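Local coordinates for protein putative 2,5-diketo-D-gluconic acid reductase B (Sinorhizobium meliloti, PDB 3UP8) that probably reduces methylglyoxal to hydroxyacetone with NADPH, as a member of the aldo/keto reductase family, at residues Pro54-Lys58 against Leu59-His63; Glu112-Lys116 against Leu117-His121; Asp133-Met136 against Ala137-Ile140; Ser205-Ala208 against Met209-Lys213. All blocks are in the same frame, centred on the assembly; numbering follows the deposited sequence.

The four contacts follow one another along a single (beta/alpha)8 barrel, and none touches another. Contacts 1 and 2 each close a barrel helix and lead into the next strand; their centres are about 20 Å apart. Contact 3 starts helix 136-148, with its centre about 35 Å from that of contact 1. Contact 4 leaves strand 202-206 and lies about 30 Å, centre to centre, from contact 3. Between side chains, Y207 of contact 4 and L117 of contact 2 are each about 9 Å from Y70, the predicted proton donor. S113 of contact 2 is about 8 Å from K95, and R139 of contact 3 about 9 Å from H128, a predicted substrate-binding residue.

Contact 1: Pro54-Lys58 against Leu59-His63; sequences PQALK and LGFRH
The backbone carbonyls of Q55, A56 and L57 are taken up by L59 at the end of helix 46-59 and by G60, F61 and R62 just after it. L59 N bonds to Q55 O at 2.8 Å, with an N-H...O angle of 168°. A56 O serves two donors. F61 N reaches it at 2.9 Å, while the bond from G60 N is weak. G60 N also bonds weakly to L57 O, and with the F61 bond this makes a Schellman motif. The positive phi of G60 (130°) turns the chain out of the helix, and a side chain at these angles would strike the preceding carbonyl oxygen.

L57 O has a stronger donor in the side chain of R62. NH1 of R62 meets L57 O at 2.8 Å, in the carbonyl plane and on a lone pair. The same NH1 also bonds to F61 O at 2.9 Å, from above that carbonyl plane. The R62 chain bends at chi2 (-66°), which folds its guanidinium back to the helix end. One nitrogen thus ties two carbonyls together.

On the apolar side, A56 CB lies 3.8 Å from F61 CD2. Helix 254-261 packs on this side: A56 and F61 both touch L257, and L59 touches F261. F61 also reaches S249 of strand 245-249 and L37 of strand 37-40, while H63 enters strand 63-65 of the barrel.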
loop_
_atom_site.group_PDB
_atom_site.type_symbol
_atom_site.label_atom_id
_atom_site.label_comp_id
_atom_site.label_asym_id
_atom_site.label_seq_id
_atom_site.Cartn_x
_atom_site.Cartn_y
_atom_site.Cartn_z
ATOM N N PRO A 54 -7.985 13.340 9.397
ATOM C CA PRO A 54 -8.918 14.395 8.940
ATOM C C PRO A 54 -8.229 15.477 8.104
ATOM O O PRO A 54 -8.761 15.913 7.086
ATOM C CB PRO A 54 -9.443 14.989 10.260
ATOM C CG PRO A 54 -9.382 13.831 11.210
ATOM C CD PRO A 54 -8.103 13.110 10.849
ATOM N N GLN A 55 -7.039 15.886 8.529
ATOM C CA GLN A 55 -6.255 16.861 7.788
ATOM C C GLN A 55 -5.815 16.310 6.433
ATOM O O GLN A 55 -5.912 17.001 5.422
ATOM C CB GLN A 55 -5.038 17.277 8.591
ATOM C CG GLN A 55 -5.362 17.828 9.969
ATOM C CD GLN A 55 -4.116 18.312 10.666
ATOM O OE1 GLN A 55 -3.746 17.812 11.734
ATOM N NE2 GLN A 55 -3.432 19.277 10.044
ATOM N N ALA A 56 -5.329 15.070 6.418
ATOM C CA ALA A 56 -4.959 14.407 5.173
ATOM C C ALA A 56 -6.101 14.421 4.162
ATOM O O ALA A 56 -5.895 14.679 2.980
ATOM C CB ALA A 56 -4.508 12.986 5.451
ATOM N N LEU A 57 -7.307 14.143 4.641
ATOM C CA LEU A 57 -8.486 14.095 3.791
ATOM C C LEU A 57 -8.872 15.488 3.277
ATOM O O LEU A 57 -9.259 15.634 2.117
ATOM C CB LEU A 57 -9.655 13.452 4.545
ATOM C CG LEU A 57 -9.573 11.933 4.774
ATOM C CD1 LEU A 57 -10.563 11.516 5.855
ATOM C CD2 LEU A 57 -9.817 11.149 3.490
ATOM N N LYS A 58 -8.764 16.495 4.150
ATOM C CA LYS A 58 -8.968 17.897 3.755
ATOM C C LYS A 58 -7.977 18.297 2.692
ATOM O O LYS A 58 -8.363 18.855 1.671
ATOM C CB LYS A 58 -8.824 18.836 4.949
ATOM C CG LYS A 58 -10.051 18.881 5.832
ATOM C CD LYS A 58 -9.794 19.611 7.159
ATOM C CE LYS A 58 -10.903 19.262 8.154
ATOM N NZ LYS A 58 -11.075 20.279 9.227
ATOM N N LEU A 59 -6.702 17.994 2.933
ATOM C CA LEU A 59 -5.624 18.321 2.004
ATOM C C LEU A 59 -5.818 17.675 0.627
ATOM O O LEU A 59 -5.353 18.206 -0.382
ATOM C CB LEU A 59 -4.257 17.952 2.613
ATOM C CG LEU A 59 -2.986 17.998 1.747
ATOM C CD1 LEU A 59 -2.557 19.435 1.417
ATOM C CD2 LEU A 59 -1.854 17.244 2.411
ATOM N N GLY A 60 -6.515 16.541 0.573
ATOM C CA GLY A 60 -6.771 15.899 -0.720
ATOM C C GLY A 60 -6.455 14.412 -0.854
ATOM O O GLY A 60 -6.658 13.853 -1.925
ATOM N N PHE A 61 -5.951 13.777 0.205
ATOM C CA PHE A 61 -5.753 12.313 0.200
ATOM C C PHE A 61 -7.090 11.631 -0.008
ATOM O O PHE A 61 -8.077 12.012 0.619
ATOM C CB PHE A 61 -5.187 11.820 1.531
ATOM C CG PHE A 61 -3.697 11.802 1.592
ATOM C CD1 PHE A 61 -2.990 10.637 1.286
ATOM C CD2 PHE A 61 -2.993 12.942 1.965
ATOM C CE1 PHE A 61 -1.592 10.620 1.349
ATOM C CE2 PHE A 61 -1.605 12.933 2.027
ATOM C CZ PHE A 61 -0.903 11.777 1.721
ATOM N N ARG A 62 -7.118 10.631 -0.889
ATOM C CA ARG A 62 -8.353 9.888 -1.162
ATOM C C ARG A 62 -8.156 8.370 -1.114
ATOM O O ARG A 62 -9.006 7.610 -1.580
ATOM C CB ARG A 62 -8.920 10.285 -2.523
ATOM C CG ARG A 62 -9.453 11.712 -2.614
ATOM C CD ARG A 62 -10.685 11.928 -1.723
ATOM N NE ARG A 62 -11.185 13.293 -1.847
ATOM C CZ ARG A 62 -10.788 14.317 -1.096
ATOM N NH1 ARG A 62 -9.887 14.143 -0.147
ATOM N NH2 ARG A 62 -11.297 15.525 -1.303
ATOM N N HIS A 63 -7.024 7.939 -0.576
ATOM C CA HIS A 63 -6.694 6.534 -0.459
ATOM C C HIS A 63 -6.220 6.376 0.971
ATOM O O HIS A 63 -5.317 7.069 1.411
ATOM C CB HIS A 63 -5.617 6.180 -1.510
ATOM C CG HIS A 63 -4.997 4.828 -1.348
ATOM N ND1 HIS A 63 -3.937 4.409 -2.128
ATOM C CD2 HIS A 63 -5.259 3.810 -0.494
ATOM C CE1 HIS A 63 -3.574 3.196 -1.758
ATOM N NE2 HIS A 63 -4.365 2.804 -0.777
#

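Contact 2: Glu112-Lys116 against Leu117-His121; sequences ESLRK and LRTDH
The guanidinium of R115 has E112 CA over one face, 3.4 Å above the plane, and E112 OE1 at its edge. This is the C-terminal end of helix 103-117 in the barrel, before strand 122-127, and it resembles a Schellman motif with weak bonds. R115 grips E112 side-on, with NE and NH2 both directed to OE1; the NH2 bond is 2.8 Å. K116 NZ makes a weak bond to E112 OE2, so one carboxylate joins two basic chains in a salt-bridge network. The other flat group, the H121 ring, has the D120 carboxylate at its edge. ND1 donates to D120 OD1 at 2.8 Å, in the ring plane but from above the carboxylate plane.

L117 N bonds to S113 O, and L117 CG lies 3.3 Å from the same S113 O. R118 then leaves the helix with positive phi (54°). T119 N bonds weakly to L114 O, and R118 N weakly to R115 O. The polar ends are met by other parts of the fold: S113 OG bonds to E73, R118 NH1 to Q81, and T119 OG1 to R87.

L114 spans the turn. Its CG lies anti to the carbonyl carbon (chi1 -67°), and its two methyls rest side by side against the D120-H121 backbone. An alanine here would keep CB beside T119 O but is likely to open a gap against that backbone, where the two methyls lay. L114 CD1 lies 3.5 Å from D120 O, and L114 CD2 lies 3.6 Å from H121 C.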
loop_
_atom_site.group_PDB
_atom_site.type_symbol
_atom_site.label_atom_id
_atom_site.label_comp_id
_atom_site.label_asym_id
_atom_site.label_seq_id
_atom_site.Cartn_x
_atom_site.Cartn_y
_atom_site.Cartn_z
ATOM N N GLU A 112 -16.405 -7.787 11.135
ATOM C CA GLU A 112 -15.927 -7.036 12.290
ATOM C C GLU A 112 -15.166 -5.787 11.843
ATOM O O GLU A 112 -15.377 -4.713 12.388
ATOM C CB GLU A 112 -15.056 -7.918 13.187
ATOM C CG GLU A 112 -14.446 -7.195 14.407
ATOM C CD GLU A 112 -15.471 -6.886 15.520
ATOM O OE1 GLU A 112 -16.571 -7.474 15.533
ATOM O OE2 GLU A 112 -15.156 -6.055 16.401
ATOM N N SER A 113 -14.291 -5.929 10.841
ATOM C CA SER A 113 -13.606 -4.773 10.244
ATOM C C SER A 113 -14.601 -3.715 9.790
ATOM O O SER A 113 -14.417 -2.511 10.036
ATOM C CB SER A 113 -12.758 -5.206 9.035
ATOM O OG SER A 113 -11.555 -5.799 9.462
ATOM N N LEU A 114 -15.652 -4.162 9.115
ATOM C CA LEU A 114 -16.648 -3.246 8.574
ATOM C C LEU A 114 -17.426 -2.509 9.673
ATOM O O LEU A 114 -17.813 -1.341 9.506
ATOM C CB LEU A 114 -17.565 -3.979 7.602
ATOM C CG LEU A 114 -16.834 -4.431 6.316
ATOM C CD1 LEU A 114 -17.749 -5.273 5.431
ATOM C CD2 LEU A 114 -16.360 -3.232 5.542
ATOM N N ARG A 115 -17.621 -3.178 10.804
ATOM C CA ARG A 115 -18.215 -2.502 11.958
ATOM C C ARG A 115 -17.303 -1.380 12.444
ATOM O O ARG A 115 -17.798 -0.283 12.753
ATOM C CB ARG A 115 -18.538 -3.477 13.093
ATOM C CG ARG A 115 -19.706 -4.412 12.772
ATOM C CD ARG A 115 -20.175 -5.222 13.992
ATOM N NE ARG A 115 -19.322 -6.378 14.271
ATOM C CZ ARG A 115 -19.442 -7.568 13.681
ATOM N NH1 ARG A 115 -20.384 -7.787 12.769
ATOM N NH2 ARG A 115 -18.612 -8.551 14.011
ATOM N N LYS A 116 -15.994 -1.649 12.529
ATOM C CA LYS A 116 -15.026 -0.646 12.996
ATOM C C LYS A 116 -14.888 0.505 11.999
ATOM O O LYS A 116 -14.807 1.679 12.389
ATOM C CB LYS A 116 -13.651 -1.272 13.285
ATOM C CG LYS A 116 -13.652 -2.326 14.411
ATOM C CD LYS A 116 -12.225 -2.619 14.852
ATOM C CE LYS A 116 -12.166 -3.485 16.114
ATOM N NZ LYS A 116 -12.068 -4.953 15.804
ATOM N N LEU A 117 -14.891 0.160 10.712
ATOM C CA LEU A 117 -14.703 1.138 9.638
ATOM C C LEU A 117 -15.969 1.935 9.297
ATOM O O LEU A 117 -15.918 2.866 8.483
ATOM C CB LEU A 117 -14.142 0.448 8.386
ATOM C CG LEU A 117 -12.719 -0.101 8.553
ATOM C CD1 LEU A 117 -12.408 -1.058 7.386
ATOM C CD2 LEU A 117 -11.690 1.030 8.613
ATOM N N ARG A 118 -17.093 1.568 9.918
ATOM C CA ARG A 118 -18.373 2.261 9.729
ATOM C C ARG A 118 -18.799 2.391 8.262
ATOM O O ARG A 118 -19.235 3.457 7.794
ATOM C CB ARG A 118 -18.379 3.623 10.459
ATOM C CG ARG A 118 -18.238 3.461 11.971
ATOM C CD ARG A 118 -18.446 4.773 12.736
ATOM N NE ARG A 118 -18.354 4.535 14.179
ATOM C CZ ARG A 118 -18.062 5.463 15.088
ATOM N NH1 ARG A 118 -17.837 6.724 14.728
ATOM N NH2 ARG A 118 -17.991 5.120 16.367
ATOM N N THR A 119 -18.656 1.292 7.531
ATOM C CA THR A 119 -19.045 1.245 6.121
ATOM C C THR A 119 -19.443 -0.195 5.789
ATOM O O THR A 119 -19.031 -1.118 6.485
ATOM C CB THR A 119 -17.920 1.776 5.181
ATOM O OG1 THR A 119 -18.318 1.631 3.807
ATOM C CG2 THR A 119 -16.587 1.035 5.415
ATOM N N ASP A 120 -20.264 -0.386 4.761
ATOM C CA ASP A 120 -20.691 -1.749 4.399
ATOM C C ASP A 120 -19.720 -2.488 3.457
ATOM O O ASP A 120 -19.931 -3.655 3.149
ATOM C CB ASP A 120 -22.112 -1.748 3.825
ATOM C CG ASP A 120 -22.194 -1.171 2.414
ATOM O OD1 ASP A 120 -21.455 -0.231 2.054
ATOM O OD2 ASP A 120 -23.027 -1.684 1.641
ATOM N N HIS A 121 -18.674 -1.805 3.014
ATOM C CA HIS A 121 -17.681 -2.415 2.117
ATOM C C HIS A 121 -16.351 -1.693 2.241
ATOM O O HIS A 121 -16.296 -0.509 2.620
ATOM C CB HIS A 121 -18.140 -2.361 0.645
ATOM C CG HIS A 121 -18.176 -0.978 0.070
ATOM N ND1 HIS A 121 -19.202 -0.093 0.325
ATOM C CD2 HIS A 121 -17.315 -0.328 -0.753
ATOM C CE1 HIS A 121 -18.966 1.048 -0.304
ATOM N NE2 HIS A 121 -17.829 0.932 -0.967
#

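Contact 3: Asp133-Met136 against Ala137-Ile140; sequences DVPM and AERI
The side chain of M136, a selenomethionine, overlaps one face of the R139 guanidinium. SE lies over its centre, 3.9 Å above the plane, and M136 CE comes within 3.6 Å of R139 NH2. This is the N-terminal start of helix 136-148 in the (beta/alpha)8 barrel, with P135 at the N-cap position. M136 can reach over the guanidinium because its chain bends at chi2 (61°) and again at chi3.

The first turn is tied by backbone bonds. I140 N meets M136 O at 2.9 Å. R139 N reaches P135 O in the carbonyl plane, and E138 N adds a weak bond to the same oxygen. R139 also folds back over the loop. Its NE and NH2 both approach V134 O, at 2.9 Å and 2.8 Å, but both bonds are weak because their angles are near 120°. Its NH1 bonds to P130 O. Two carbonyl oxygens of the approach loop, V134 O and P130 O, are thus linked through the guanidinium to the helix start.

E138 runs extended and crosses V134 at about a right angle. Its OE2 bonds to H103 N, which holds the carboxylate in place beside the valine. M136 and I140 pack against helix 162-171: M136 touches E167 and L171, and I140 touches A168. M136 CG also lies 4.0 Å from I140 CG1. The valine contact is made by one methyl, with V134 CG1 3.6 Å from E138 CD.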
loop_
_atom_site.group_PDB
_atom_site.type_symbol
_atom_site.label_atom_id
_atom_site.label_comp_id
_atom_site.label_asym_id
_atom_site.label_seq_id
_atom_site.Cartn_x
_atom_site.Cartn_y
_atom_site.Cartn_z
ATOM N N ASP A 133 -0.610 -22.017 7.955
ATOM C CA ASP A 133 -1.000 -23.426 7.781
ATOM C C ASP A 133 -2.285 -23.576 6.965
ATOM O O ASP A 133 -2.591 -24.668 6.487
ATOM C CB ASP A 133 -1.231 -24.095 9.153
ATOM C CG ASP A 133 0.061 -24.370 9.908
ATOM O OD1 ASP A 133 1.162 -24.240 9.323
ATOM O OD2 ASP A 133 -0.029 -24.744 11.101
ATOM N N VAL A 134 -3.062 -22.502 6.825
ATOM C CA VAL A 134 -4.311 -22.566 6.053
ATOM C C VAL A 134 -3.991 -22.602 4.549
ATOM O O VAL A 134 -3.216 -21.773 4.064
ATOM C CB VAL A 134 -5.251 -21.364 6.362
ATOM C CG1 VAL A 134 -6.549 -21.465 5.545
ATOM C CG2 VAL A 134 -5.538 -21.283 7.863
ATOM N N PRO A 135 -4.563 -23.581 3.816
ATOM C CA PRO A 135 -4.287 -23.700 2.380
ATOM C C PRO A 135 -4.583 -22.401 1.644
ATOM O O PRO A 135 -5.585 -21.720 1.941
ATOM C CB PRO A 135 -5.251 -24.814 1.930
ATOM C CG PRO A 135 -5.386 -25.673 3.129
ATOM C CD PRO A 135 -5.394 -24.700 4.305
HETATM N N MSE A 136 -3.704 -22.038 0.725
HETATM C CA MSE A 136 -3.897 -20.840 -0.087
HETATM C C MSE A 136 -5.289 -20.783 -0.732
HETATM O O MSE A 136 -5.937 -19.729 -0.724
HETATM C CB MSE A 136 -2.777 -20.727 -1.139
HETATM C CG MSE A 136 -2.776 -19.442 -1.949
HETATM SE SE MSE A 136 -2.532 -17.878 -0.785
HETATM C CE MSE A 136 -0.636 -18.135 -0.350
ATOM N N ALA A 137 -5.766 -21.895 -1.290
ATOM C CA ALA A 137 -7.076 -21.856 -1.955
ATOM C C ALA A 137 -8.240 -21.571 -0.991
ATOM O O ALA A 137 -9.253 -21.043 -1.408
ATOM C CB ALA A 137 -7.350 -23.128 -2.750
ATOM N N GLU A 138 -8.093 -21.942 0.278
ATOM C CA GLU A 138 -9.108 -21.614 1.282
ATOM C C GLU A 138 -9.140 -20.094 1.542
ATOM O O GLU A 138 -10.205 -19.509 1.651
ATOM C CB GLU A 138 -8.867 -22.366 2.595
ATOM C CG GLU A 138 -9.967 -22.143 3.641
ATOM C CD GLU A 138 -9.787 -22.982 4.914
ATOM O OE1 GLU A 138 -9.123 -24.045 4.861
ATOM O OE2 GLU A 138 -10.302 -22.565 5.982
ATOM N N ARG A 139 -7.970 -19.463 1.626
ATOM C CA ARG A 139 -7.897 -18.007 1.856
ATOM C C ARG A 139 -8.393 -17.263 0.633
ATOM O O ARG A 139 -9.146 -16.308 0.742
ATOM C CB ARG A 139 -6.469 -17.576 2.174
ATOM C CG ARG A 139 -5.912 -18.234 3.411
ATOM C CD ARG A 139 -4.439 -17.897 3.559
ATOM N NE ARG A 139 -3.578 -19.002 3.167
ATOM C CZ ARG A 139 -2.266 -18.904 2.991
ATOM N NH1 ARG A 139 -1.647 -17.738 3.143
ATOM N NH2 ARG A 139 -1.574 -19.978 2.637
ATOM N N ILE A 140 -7.969 -17.722 -0.538
ATOM C CA ILE A 140 -8.356 -17.082 -1.790
ATOM C C ILE A 140 -9.856 -17.275 -1.986
ATOM O O ILE A 140 -10.549 -16.353 -2.439
ATOM C CB ILE A 140 -7.550 -17.658 -3.000
ATOM C CG1 ILE A 140 -6.050 -17.309 -2.910
ATOM C CG2 ILE A 140 -8.142 -17.211 -4.318
ATOM C CD1 ILE A 140 -5.693 -15.816 -3.040
#

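Contact 4: Ser205-Ala208 against Met209-Lys213; sequences SYYA and MANGK
The Y207 ring and the N211 side chain lie side by side and point the same way, with the ring and amide planes 63° apart. The ring passes obliquely by the backbone of N211, where Y207 CD2 is 3.7 Å from N211 N. N211 CG is anti to its own backbone N (chi1 -152°), which carries the amide out alongside the ring. Y207 OH and N211 OD1 are 3.8 Å apart, and a water bridges them. This water lies in the plane of the ring at its edge, 2.5 Å from Y207 OH. It donates to N211 OD1 at 2.8 Å.

A phenylalanine in place of Y207 would probably cost the water its bond to the hydroxyl and leave the amide freer to turn.

In the backbone, A210 N bonds to Y207 O at 2.9 Å. This closes a type I beta turn from Y207 to A210. At the turn's corner M209, a selenomethionine, curls back on its neighbour, its chain bent at chi2 and chi3, with M209 CE 3.8 Å from A208 CB. M209 also touches A232 and L236 of helix 231-240, and A208 touches L239 there.

Y207 also touches E182 at the end of strand 176-182, as well as R43 and V287. The turn follows strand 202-206, at the C-terminal ends of the barrel strands, where aldo/keto reductases keep their active site.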
loop_
_atom_site.group_PDB
_atom_site.type_symbol
_atom_site.label_atom_id
_atom_site.label_comp_id
_atom_site.label_asym_id
_atom_site.label_seq_id
_atom_site.Cartn_x
_atom_site.Cartn_y
_atom_site.Cartn_z
ATOM N N SER A 205 3.655 -0.005 -2.406
ATOM C CA SER A 205 4.849 0.164 -1.574
ATOM C C SER A 205 4.533 0.617 -0.151
ATOM O O SER A 205 3.762 1.562 0.042
ATOM C CB SER A 205 5.774 1.205 -2.219
ATOM O OG SER A 205 6.705 1.698 -1.266
ATOM N N TYR A 206 5.138 -0.055 0.832
ATOM C CA TYR A 206 5.248 0.495 2.184
ATOM C C TYR A 206 6.724 0.657 2.577
ATOM O O TYR A 206 7.615 0.062 1.948
ATOM C CB TYR A 206 4.445 -0.296 3.242
ATOM C CG TYR A 206 4.908 -1.719 3.537
ATOM C CD1 TYR A 206 5.978 -1.961 4.398
ATOM C CD2 TYR A 206 4.246 -2.817 2.985
ATOM C CE1 TYR A 206 6.397 -3.264 4.687
ATOM C CE2 TYR A 206 4.655 -4.128 3.269
ATOM C CZ TYR A 206 5.730 -4.336 4.126
ATOM O OH TYR A 206 6.150 -5.610 4.430
ATOM N N TYR A 207 6.958 1.475 3.607
ATOM C CA TYR A 207 8.305 1.800 4.127
ATOM C C TYR A 207 9.170 2.556 3.115
ATOM O O TYR A 207 10.380 2.335 3.034
ATOM C CB TYR A 207 9.057 0.550 4.623
ATOM C CG TYR A 207 9.149 0.446 6.130
ATOM C CD1 TYR A 207 8.837 -0.746 6.779
ATOM C CD2 TYR A 207 9.563 1.535 6.909
ATOM C CE1 TYR A 207 8.921 -0.851 8.166
ATOM C CE2 TYR A 207 9.647 1.442 8.298
ATOM C CZ TYR A 207 9.317 0.234 8.918
ATOM O OH TYR A 207 9.368 0.114 10.283
ATOM N N ALA A 208 8.540 3.434 2.344
ATOM C CA ALA A 208 9.247 4.293 1.380
ATOM C C ALA A 208 10.484 4.992 1.980
ATOM O O ALA A 208 11.489 5.156 1.296
ATOM C CB ALA A 208 8.295 5.322 0.804
HETATM N N MSE A 209 10.396 5.394 3.246
HETATM C CA MSE A 209 11.475 6.140 3.930
HETATM C C MSE A 209 12.605 5.242 4.460
HETATM O O MSE A 209 13.600 5.742 5.001
HETATM C CB MSE A 209 10.907 6.961 5.098
HETATM C CG MSE A 209 9.875 8.008 4.736
HETATM SE SE MSE A 209 10.583 9.302 3.469
HETATM C CE MSE A 209 9.852 8.631 1.822
ATOM N N ALA A 210 12.427 3.924 4.323
ATOM C CA ALA A 210 13.373 2.920 4.825
ATOM C C ALA A 210 13.792 3.133 6.293
ATOM O O ALA A 210 14.980 3.067 6.638
ATOM C CB ALA A 210 14.580 2.796 3.910
ATOM N N ASN A 211 12.795 3.397 7.138
ATOM C CA ASN A 211 12.980 3.503 8.583
ATOM C C ASN A 211 13.957 4.628 8.963
ATOM O O ASN A 211 14.646 4.538 9.981
ATOM C CB ASN A 211 13.448 2.144 9.142
ATOM C CG ASN A 211 13.038 1.914 10.580
ATOM O OD1 ASN A 211 12.171 2.598 11.121
ATOM N ND2 ASN A 211 13.663 0.923 11.207
ATOM N N GLY A 212 14.008 5.680 8.142
ATOM C CA GLY A 212 14.893 6.820 8.391
ATOM C C GLY A 212 16.126 6.936 7.505
ATOM O O GLY A 212 16.767 7.990 7.470
ATOM N N LYS A 213 16.471 5.867 6.793
ATOM C CA LYS A 213 17.621 5.885 5.887
ATOM C C LYS A 213 17.470 6.942 4.793
ATOM O O LYS A 213 18.444 7.609 4.423
ATOM C CB LYS A 213 17.832 4.524 5.234
ATOM C CG LYS A 213 18.834 3.601 5.901
ATOM C CD LYS A 213 19.307 2.547 4.883
ATOM C CE LYS A 213 20.657 1.964 5.255
ATOM N NZ LYS A 213 21.401 1.517 4.049
HETATM O O HOH W 1 9.484 2.092 11.820
#